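Local coordinates for hypothetical protein Atu2299 (PDB 2HLY) that is of unknown function but belongs to the DUF2026 family, grouped with papain-like cysteine peptidases, so a related activity is possible but unproven, at residues 81-93 with 142-154. Sequence-based numbering, arbitrary orientation.
Sequences VTGAGENFHCWVE and YRSEPEATARRFA
Trp91 on strand 89-93 meets Tyr142 on strand 142-144 where the two strands run almost perpendicular, at 96°, with their axes 9.1 Å apart; helix 146-152 then passes beside the loop that leads into strand 89-93. The Trp91 five-membered ring and the Tyr142 ring stack face to face, centroids 3.7 Å apart and planes at 12°. Tyr142 CB lies off-centre over the Trp91 six-membered ring in a CH-pi contact. NE1 of Trp91 donates a nearly straight bond to Glu93 OE2, 2.9 Å, which fixes the rotation of the indole.

Arg152 covers one face of Phe88. Its CG makes a CH-pi contact over that face, and its guanidinium continues past the ring rim to lie flat against Phe88 CB. A bend at chi2 (-106°) turns the Arg152 chain along the ring. NH2 of Arg152 then donates to Gly85 O at 2.7 Å, on a carbonyl lone pair; NH1 adds a weak bond. The same carbonyl accepts Phe88 N, so Arg152 also ties down the type I turn 85-88. Ala148 CB packs against Phe88 CE1, and Thr149 OG1 lies at the ring edge, 3.4 Å from Phe88 CZ.

Thr82 OG1 donates to Glu145 OE2 (2.9 Å) and accepts from Arg143 NH2 (3.1 Å). Arg143 NE forms a salt bridge with the same Glu145 oxygen, reaching it from the opposite face to Thr82. The three side chains thus close a small polar network at the N-cap of helix 146-152.

The Trp91-Tyr142 stack joins two antiparallel sheets: strand 89-94 lies between 54-58 and 97-100, while 140-144 is an edge strand beside 60-65. From strand 60-65, Leu60 touches Thr82 and Arg143, and Ala61 touches Tyr142, whose OH bonds to Tyr63 OH. Cys90 and Phe153, in sulfur-aromatic contact, both also touch helix 31-50.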
ATOM      1  N   VAL A  81       0.495 -12.732 -17.213  1.00 21.28           N
ATOM      2  CA  VAL A  81       0.424 -13.642 -16.069  1.00 21.12           C
ATOM      3  C   VAL A  81       0.914 -12.962 -14.780  1.00 20.93           C
ATOM      4  O   VAL A  81       1.477 -11.870 -14.807  1.00 20.21           O
ATOM      5  CB  VAL A  81       1.244 -14.953 -16.314  1.00 21.12           C
ATOM      6  CG1 VAL A  81       0.745 -15.694 -17.548  1.00 21.71           C
ATOM      7  CG2 VAL A  81       2.753 -14.662 -16.436  1.00 21.29           C
ATOM      8  N   THR A  82       0.707 -13.618 -13.649  1.00 20.66           N
ATOM      9  CA  THR A  82       1.193 -13.096 -12.374  1.00 21.15           C
ATOM     10  C   THR A  82       2.718 -12.941 -12.391  1.00 20.96           C
ATOM     11  O   THR A  82       3.429 -13.819 -12.882  1.00 20.80           O
ATOM     12  CB  THR A  82       0.767 -14.016 -11.242  1.00 21.89           C
ATOM     13  OG1 THR A  82      -0.644 -14.248 -11.360  1.00 23.61           O
ATOM     14  CG2 THR A  82       1.082 -13.398  -9.887  1.00 21.63           C
ATOM     15  N   GLY A  83       3.212 -11.816 -11.870  1.00 20.54           N
ATOM     16  CA  GLY A  83       4.643 -11.538 -11.868  1.00 20.71           C
ATOM     17  C   GLY A  83       5.469 -12.575 -11.129  1.00 20.89           C
ATOM     18  O   GLY A  83       5.159 -12.943  -9.989  1.00 20.60           O
ATOM     19  N   ALA A  84       6.531 -13.047 -11.783  1.00 20.88           N
ATOM     20  CA  ALA A  84       7.464 -13.983 -11.158  1.00 20.86           C
ATOM     21  C   ALA A  84       8.597 -13.255 -10.440  1.00 21.09           C
ATOM     22  O   ALA A  84       9.380 -13.864  -9.705  1.00 21.12           O
ATOM     23  CB  ALA A  84       8.014 -14.961 -12.198  1.00 21.17           C
ATOM     24  N   GLY A  85       8.666 -11.940 -10.640  1.00 20.42           N
ATOM     25  CA  GLY A  85       9.693 -11.106 -10.034  1.00 20.27           C
ATOM     26  C   GLY A  85       9.097  -9.818  -9.501  1.00 19.67           C
ATOM     27  O   GLY A  85       8.119  -9.839  -8.737  1.00 19.24           O
ATOM     28  N   GLU A  86       9.666  -8.696  -9.932  1.00 18.95           N
ATOM     29  CA  GLU A  86       9.321  -7.403  -9.357  1.00 18.73           C
ATOM     30  C   GLU A  86       7.961  -6.855  -9.794  1.00 17.56           C
ATOM     31  O   GLU A  86       7.551  -5.795  -9.308  1.00 17.56           O
ATOM     32  CB  GLU A  86      10.440  -6.376  -9.602  1.00 18.59           C
ATOM     33  CG  GLU A  86      11.741  -6.748  -8.880  1.00 20.37           C
ATOM     34  CD  GLU A  86      12.838  -5.690  -8.975  1.00 21.58           C
ATOM     35  OE1 GLU A  86      12.585  -4.583  -9.516  1.00 25.19           O
ATOM     36  OE2 GLU A  86      13.962  -5.979  -8.483  1.00 23.91           O
ATOM     37  N   ASN A  87       7.272  -7.559 -10.702  1.00 16.34           N
ATOM     38  CA  ASN A  87       5.906  -7.154 -11.113  1.00 15.53           C
ATOM     39  C   ASN A  87       4.787  -7.711 -10.230  1.00 14.39           C
ATOM     40  O   ASN A  87       3.622  -7.362 -10.428  1.00 14.59           O
ATOM     41  CB  ASN A  87       5.612  -7.511 -12.577  1.00 16.13           C
ATOM     42  CG  ASN A  87       6.414  -6.685 -13.552  1.00 18.26           C
ATOM     43  OD1 ASN A  87       6.690  -5.508 -13.309  1.00 19.71           O
ATOM     44  ND2 ASN A  87       6.784  -7.292 -14.671  1.00 18.60           N
ATOM     45  N   PHE A  88       5.135  -8.590  -9.296  1.00 13.34           N
ATOM     46  CA  PHE A  88       4.184  -9.046  -8.279  1.00 12.44           C
ATOM     47  C   PHE A  88       3.712  -7.838  -7.466  1.00 11.64           C
ATOM     48  O   PHE A  88       4.501  -6.937  -7.167  1.00 11.84           O
ATOM     49  CB  PHE A  88       4.857 -10.045  -7.351  1.00 13.12           C
ATOM     50  CG  PHE A  88       3.899 -10.778  -6.468  1.00 14.31           C
ATOM     51  CD1 PHE A  88       3.216 -11.877  -6.963  1.00 15.00           C
ATOM     52  CD2 PHE A  88       3.689 -10.376  -5.154  1.00 17.01           C
ATOM     53  CE1 PHE A  88       2.328 -12.573  -6.168  1.00 17.17           C
ATOM     54  CE2 PHE A  88       2.788 -11.077  -4.343  1.00 18.05           C
ATOM     55  CZ  PHE A  88       2.109 -12.164  -4.869  1.00 15.70           C
ATOM     56  N   HIS A  89       2.428  -7.821  -7.116  1.00 10.40           N
ATOM     57  CA  HIS A  89       1.875  -6.687  -6.379  1.00 10.10           C
ATOM     58  C   HIS A  89       0.922  -7.118  -5.271  1.00 10.41           C
ATOM     59  O   HIS A  89       0.194  -8.095  -5.431  1.00 10.52           O
ATOM     60  CB  HIS A  89       1.165  -5.739  -7.345  1.00 10.19           C
ATOM     61  CG  HIS A  89       0.826  -4.414  -6.744  1.00  9.19           C
ATOM     62  ND1 HIS A  89       1.788  -3.470  -6.459  1.00 11.48           N
ATOM     63  CD2 HIS A  89      -0.360  -3.876  -6.372  1.00 10.46           C
ATOM     64  CE1 HIS A  89       1.207  -2.399  -5.940  1.00 11.41           C
ATOM     65  NE2 HIS A  89      -0.096  -2.621  -5.880  1.00  9.98           N
ATOM     66  N   CYS A  90       0.955  -6.399  -4.142  1.00 10.28           N
ATOM     67  CA  CYS A  90       0.065  -6.667  -3.010  1.00 10.84           C
ATOM     68  C   CYS A  90      -0.868  -5.498  -2.776  1.00 10.84           C
ATOM     69  O   CYS A  90      -0.516  -4.348  -3.083  1.00 11.67           O
ATOM     70  CB  CYS A  90       0.873  -6.873  -1.730  1.00 11.66           C
ATOM     71  SG  CYS A  90       1.900  -8.339  -1.767  1.00 15.34           S
ATOM     72  N   TRP A  91      -2.011  -5.794  -2.179  1.00  9.58           N
ATOM     73  CA  TRP A  91      -3.001  -4.771  -1.795  1.00  8.99           C
ATOM     74  C   TRP A  91      -3.653  -5.209  -0.477  1.00  9.11           C
ATOM     75  O   TRP A  91      -3.281  -6.243   0.094  1.00  9.57           O
ATOM     76  CB  TRP A  91      -4.047  -4.614  -2.894  1.00  9.09           C
ATOM     77  CG  TRP A  91      -4.789  -5.868  -3.190  1.00  9.90           C
ATOM     78  CD1 TRP A  91      -5.965  -6.285  -2.638  1.00 10.44           C
ATOM     79  CD2 TRP A  91      -4.402  -6.886  -4.127  1.00 11.07           C
ATOM     80  NE1 TRP A  91      -6.336  -7.495  -3.168  1.00 10.83           N
ATOM     81  CE2 TRP A  91      -5.391  -7.890  -4.082  1.00 10.79           C
ATOM     82  CE3 TRP A  91      -3.321  -7.034  -5.004  1.00 10.77           C
ATOM     83  CZ2 TRP A  91      -5.332  -9.038  -4.881  1.00 10.00           C
ATOM     84  CZ3 TRP A  91      -3.252  -8.181  -5.793  1.00 10.02           C
ATOM     85  CH2 TRP A  91      -4.261  -9.160  -5.736  1.00  9.87           C
ATOM     86  N   VAL A  92      -4.624  -4.433   0.010  1.00  8.66           N
ATOM     87  CA  VAL A  92      -5.333  -4.790   1.236  1.00  9.47           C
ATOM     88  C   VAL A  92      -6.813  -4.936   0.921  1.00 10.09           C
ATOM     89  O   VAL A  92      -7.357  -4.164   0.125  1.00  9.87           O
ATOM     90  CB  VAL A  92      -5.148  -3.704   2.318  1.00  9.66           C
ATOM     91  CG1 VAL A  92      -5.927  -4.063   3.576  1.00 11.30           C
ATOM     92  CG2 VAL A  92      -3.680  -3.591   2.660  1.00 11.04           C
ATOM     93  N   GLU A  93      -7.443  -5.948   1.527  1.00 10.24           N
ATOM     94  CA  GLU A  93      -8.889  -6.106   1.482  1.00 10.75           C
ATOM     95  C   GLU A  93      -9.383  -5.977   2.913  1.00 10.97           C
ATOM     96  O   GLU A  93      -8.956  -6.726   3.789  1.00 11.63           O
ATOM     97  CB  GLU A  93      -9.243  -7.455   0.874  1.00 11.62           C
ATOM     98  CG  GLU A  93      -8.761  -7.524  -0.571  1.00 12.35           C
ATOM     99  CD  GLU A  93      -9.262  -8.726  -1.333  1.00 16.68           C
ATOM    100  OE1 GLU A  93     -10.032  -9.534  -0.753  1.00 16.29           O
ATOM    101  OE2 GLU A  93      -8.861  -8.849  -2.512  1.00 16.03           O
ATOM    102  N   TYR A 142      -8.048  -7.305  -9.840  1.00  8.32           N
ATOM    103  CA  TYR A 142      -7.141  -8.110  -9.019  1.00  8.85           C
ATOM    104  C   TYR A 142      -7.360  -9.598  -9.249  1.00  9.54           C
ATOM    105  O   TYR A 142      -8.516 -10.062  -9.330  1.00 10.73           O
ATOM    106  CB  TYR A 142      -7.427  -7.894  -7.538  1.00  8.74           C
ATOM    107  CG  TYR A 142      -7.166  -6.536  -6.960  1.00  8.40           C
ATOM    108  CD1 TYR A 142      -6.184  -5.683  -7.475  1.00 10.26           C
ATOM    109  CD2 TYR A 142      -7.909  -6.106  -5.859  1.00 10.75           C
ATOM    110  CE1 TYR A 142      -5.935  -4.424  -6.883  1.00  9.55           C
ATOM    111  CE2 TYR A 142      -7.677  -4.862  -5.272  1.00 11.96           C
ATOM    112  CZ  TYR A 142      -6.701  -4.029  -5.794  1.00  8.70           C
ATOM    113  OH  TYR A 142      -6.457  -2.819  -5.183  1.00  9.13           O
ATOM    114  N   ARG A 143      -6.259 -10.344  -9.336  1.00  9.89           N
ATOM    115  CA  ARG A 143      -6.325 -11.795  -9.194  1.00 10.62           C
ATOM    116  C   ARG A 143      -5.384 -12.214  -8.092  1.00 10.12           C
ATOM    117  O   ARG A 143      -4.152 -12.178  -8.262  1.00 10.01           O
ATOM    118  CB  ARG A 143      -6.001 -12.531 -10.490  1.00 11.06           C
ATOM    119  CG  ARG A 143      -6.158 -14.035 -10.323  1.00 15.32           C
ATOM    120  CD  ARG A 143      -5.912 -14.796 -11.599  1.00 20.21           C
ATOM    121  NE  ARG A 143      -4.525 -14.690 -12.039  1.00 24.92           N
ATOM    122  CZ  ARG A 143      -4.158 -14.157 -13.202  1.00 28.14           C
ATOM    123  NH1 ARG A 143      -5.076 -13.695 -14.044  1.00 28.82           N
ATOM    124  NH2 ARG A 143      -2.874 -14.094 -13.532  1.00 28.47           N
ATOM    125  N   SER A 144      -5.972 -12.612  -6.969  1.00 10.90           N
ATOM    126  CA  SER A 144      -5.210 -13.141  -5.855  1.00 11.97           C
ATOM    127  C   SER A 144      -4.508 -14.436  -6.260  1.00 12.94           C
ATOM    128  O   SER A 144      -5.119 -15.315  -6.867  1.00 13.61           O
ATOM    129  CB  SER A 144      -6.118 -13.404  -4.645  1.00 13.35           C
ATOM    130  OG  SER A 144      -5.338 -13.892  -3.560  1.00 14.27           O
ATOM    131  N   GLU A 145      -3.231 -14.532  -5.895  1.00 13.19           N
ATOM    132  CA  GLU A 145      -2.433 -15.740  -6.089  1.00 13.67           C
ATOM    133  C   GLU A 145      -1.907 -16.185  -4.725  1.00 13.51           C
ATOM    134  O   GLU A 145      -0.763 -15.878  -4.355  1.00 12.15           O
ATOM    135  CB  GLU A 145      -1.300 -15.460  -7.059  1.00 14.34           C
ATOM    136  CG  GLU A 145      -1.806 -15.118  -8.449  1.00 18.08           C
ATOM    137  CD  GLU A 145      -2.181 -16.350  -9.266  1.00 23.59           C
ATOM    138  OE1 GLU A 145      -2.093 -17.495  -8.741  1.00 24.82           O
ATOM    139  OE2 GLU A 145      -2.557 -16.171 -10.448  1.00 25.70           O
ATOM    140  N   PRO A 146      -2.765 -16.872  -3.946  1.00 13.21           N
ATOM    141  CA  PRO A 146      -2.407 -17.124  -2.548  1.00 13.17           C
ATOM    142  C   PRO A 146      -1.126 -17.941  -2.370  1.00 12.71           C
ATOM    143  O   PRO A 146      -0.377 -17.723  -1.414  1.00 12.12           O
ATOM    144  CB  PRO A 146      -3.628 -17.866  -1.983  1.00 13.53           C
ATOM    145  CG  PRO A 146      -4.369 -18.383  -3.154  1.00 15.39           C
ATOM    146  CD  PRO A 146      -4.104 -17.396  -4.279  1.00 14.35           C
ATOM    147  N   GLU A 147      -0.860 -18.862  -3.287  1.00 12.41           N
ATOM    148  CA  GLU A 147       0.355 -19.673  -3.158  1.00 13.72           C
ATOM    149  C   GLU A 147       1.609 -18.810  -3.347  1.00 12.75           C
ATOM    150  O   GLU A 147       2.575 -18.885  -2.563  1.00 13.10           O
ATOM    151  CB  GLU A 147       0.324 -20.856  -4.139  1.00 14.69           C
ATOM    152  CG  GLU A 147      -0.886 -21.783  -3.976  1.00 17.91           C
ATOM    153  CD  GLU A 147      -2.212 -21.232  -4.554  1.00 22.48           C
ATOM    154  OE1 GLU A 147      -2.202 -20.339  -5.437  1.00 23.34           O
ATOM    155  OE2 GLU A 147      -3.284 -21.708  -4.112  1.00 26.93           O
ATOM    156  N   ALA A 148       1.584 -17.956  -4.374  1.00 12.57           N
ATOM    157  CA  ALA A 148       2.673 -17.020  -4.624  1.00 11.90           C
ATOM    158  C   ALA A 148       2.847 -16.035  -3.469  1.00 11.44           C
ATOM    159  O   ALA A 148       3.975 -15.756  -3.056  1.00 11.70           O
ATOM    160  CB  ALA A 148       2.435 -16.257  -5.938  1.00 13.18           C
ATOM    161  N   THR A 149       1.732 -15.527  -2.952  1.00 11.11           N
ATOM    162  CA  THR A 149       1.779 -14.589  -1.830  1.00 10.88           C
ATOM    163  C   THR A 149       2.434 -15.234  -0.618  1.00 11.06           C
ATOM    164  O   THR A 149       3.354 -14.656  -0.014  1.00 11.25           O
ATOM    165  CB  THR A 149       0.380 -14.074  -1.512  1.00 11.20           C
ATOM    166  OG1 THR A 149      -0.132 -13.419  -2.677  1.00 10.68           O
ATOM    167  CG2 THR A 149       0.400 -13.088  -0.347  1.00 11.89           C
ATOM    168  N   ALA A 150       2.010 -16.459  -0.307  1.00 10.83           N
ATOM    169  CA  ALA A 150       2.574 -17.168   0.840  1.00 11.01           C
ATOM    170  C   ALA A 150       4.091 -17.325   0.679  1.00 11.60           C
ATOM    171  O   ALA A 150       4.857 -17.057   1.612  1.00 12.42           O
ATOM    172  CB  ALA A 150       1.907 -18.534   1.022  1.00 11.21           C
ATOM    173  N   ARG A 151       4.522 -17.749  -0.506  1.00 11.72           N
ATOM    174  CA  ARG A 151       5.949 -17.934  -0.743  1.00 12.92           C
ATOM    175  C   ARG A 151       6.733 -16.624  -0.658  1.00 12.57           C
ATOM    176  O   ARG A 151       7.842 -16.603  -0.138  1.00 12.99           O
ATOM    177  CB  ARG A 151       6.204 -18.662  -2.065  1.00 12.83           C
ATOM    178  CG  ARG A 151       5.707 -20.116  -2.043  1.00 13.44           C
ATOM    179  CD  ARG A 151       6.039 -20.858  -3.342  1.00 15.32           C
ATOM    180  NE  ARG A 151       5.736 -22.298  -3.278  1.00 18.57           N
ATOM    181  CZ  ARG A 151       4.783 -22.914  -3.982  1.00 18.68           C
ATOM    182  NH1 ARG A 151       4.008 -22.227  -4.824  1.00 19.05           N
ATOM    183  NH2 ARG A 151       4.592 -24.233  -3.861  1.00 18.19           N
ATOM    184  N   ARG A 152       6.157 -15.531  -1.172  1.00 12.45           N
ATOM    185  CA  ARG A 152       6.840 -14.242  -1.137  1.00 13.05           C
ATOM    186  C   ARG A 152       7.130 -13.795   0.291  1.00 13.17           C
ATOM    187  O   ARG A 152       8.164 -13.180   0.559  1.00 13.48           O
ATOM    188  CB  ARG A 152       6.007 -13.176  -1.848  1.00 13.32           C
ATOM    189  CG  ARG A 152       5.942 -13.356  -3.340  1.00 16.38           C
ATOM    190  CD  ARG A 152       6.784 -12.345  -4.021  1.00 20.47           C
ATOM    191  NE  ARG A 152       6.833 -12.610  -5.449  1.00 22.69           N
ATOM    192  CZ  ARG A 152       7.517 -11.877  -6.311  1.00 21.50           C
ATOM    193  NH1 ARG A 152       8.203 -10.819  -5.889  1.00 22.02           N
ATOM    194  NH2 ARG A 152       7.506 -12.209  -7.598  1.00 22.95           N
ATOM    195  N   PHE A 153       6.208 -14.113   1.196  1.00 13.28           N
ATOM    196  CA  PHE A 153       6.303 -13.712   2.606  1.00 13.54           C
ATOM    197  C   PHE A 153       6.972 -14.753   3.505  1.00 14.98           C
ATOM    198  O   PHE A 153       7.110 -14.541   4.722  1.00 15.40           O
ATOM    199  CB  PHE A 153       4.900 -13.412   3.126  1.00 12.91           C
ATOM    200  CG  PHE A 153       4.368 -12.073   2.697  1.00 13.05           C
ATOM    201  CD1 PHE A 153       4.804 -10.917   3.312  1.00 13.75           C
ATOM    202  CD2 PHE A 153       3.421 -11.973   1.679  1.00 13.09           C
ATOM    203  CE1 PHE A 153       4.306  -9.678   2.913  1.00 12.84           C
ATOM    204  CE2 PHE A 153       2.915 -10.728   1.276  1.00 12.59           C
ATOM    205  CZ  PHE A 153       3.359  -9.588   1.907  1.00 12.21           C
ATOM    206  N   ALA A 154       7.411 -15.860   2.910  1.00 16.44           N
ATOM    207  CA  ALA A 154       7.837 -17.038   3.686  1.00 18.23           C
ATOM    208  C   ALA A 154       8.927 -16.754   4.722  1.00 19.62           C
ATOM    209  O   ALA A 154       8.932 -17.377   5.789  1.00 21.02           O
ATOM    210  CB  ALA A 154       8.260 -18.180   2.752  1.00 17.80           C
TER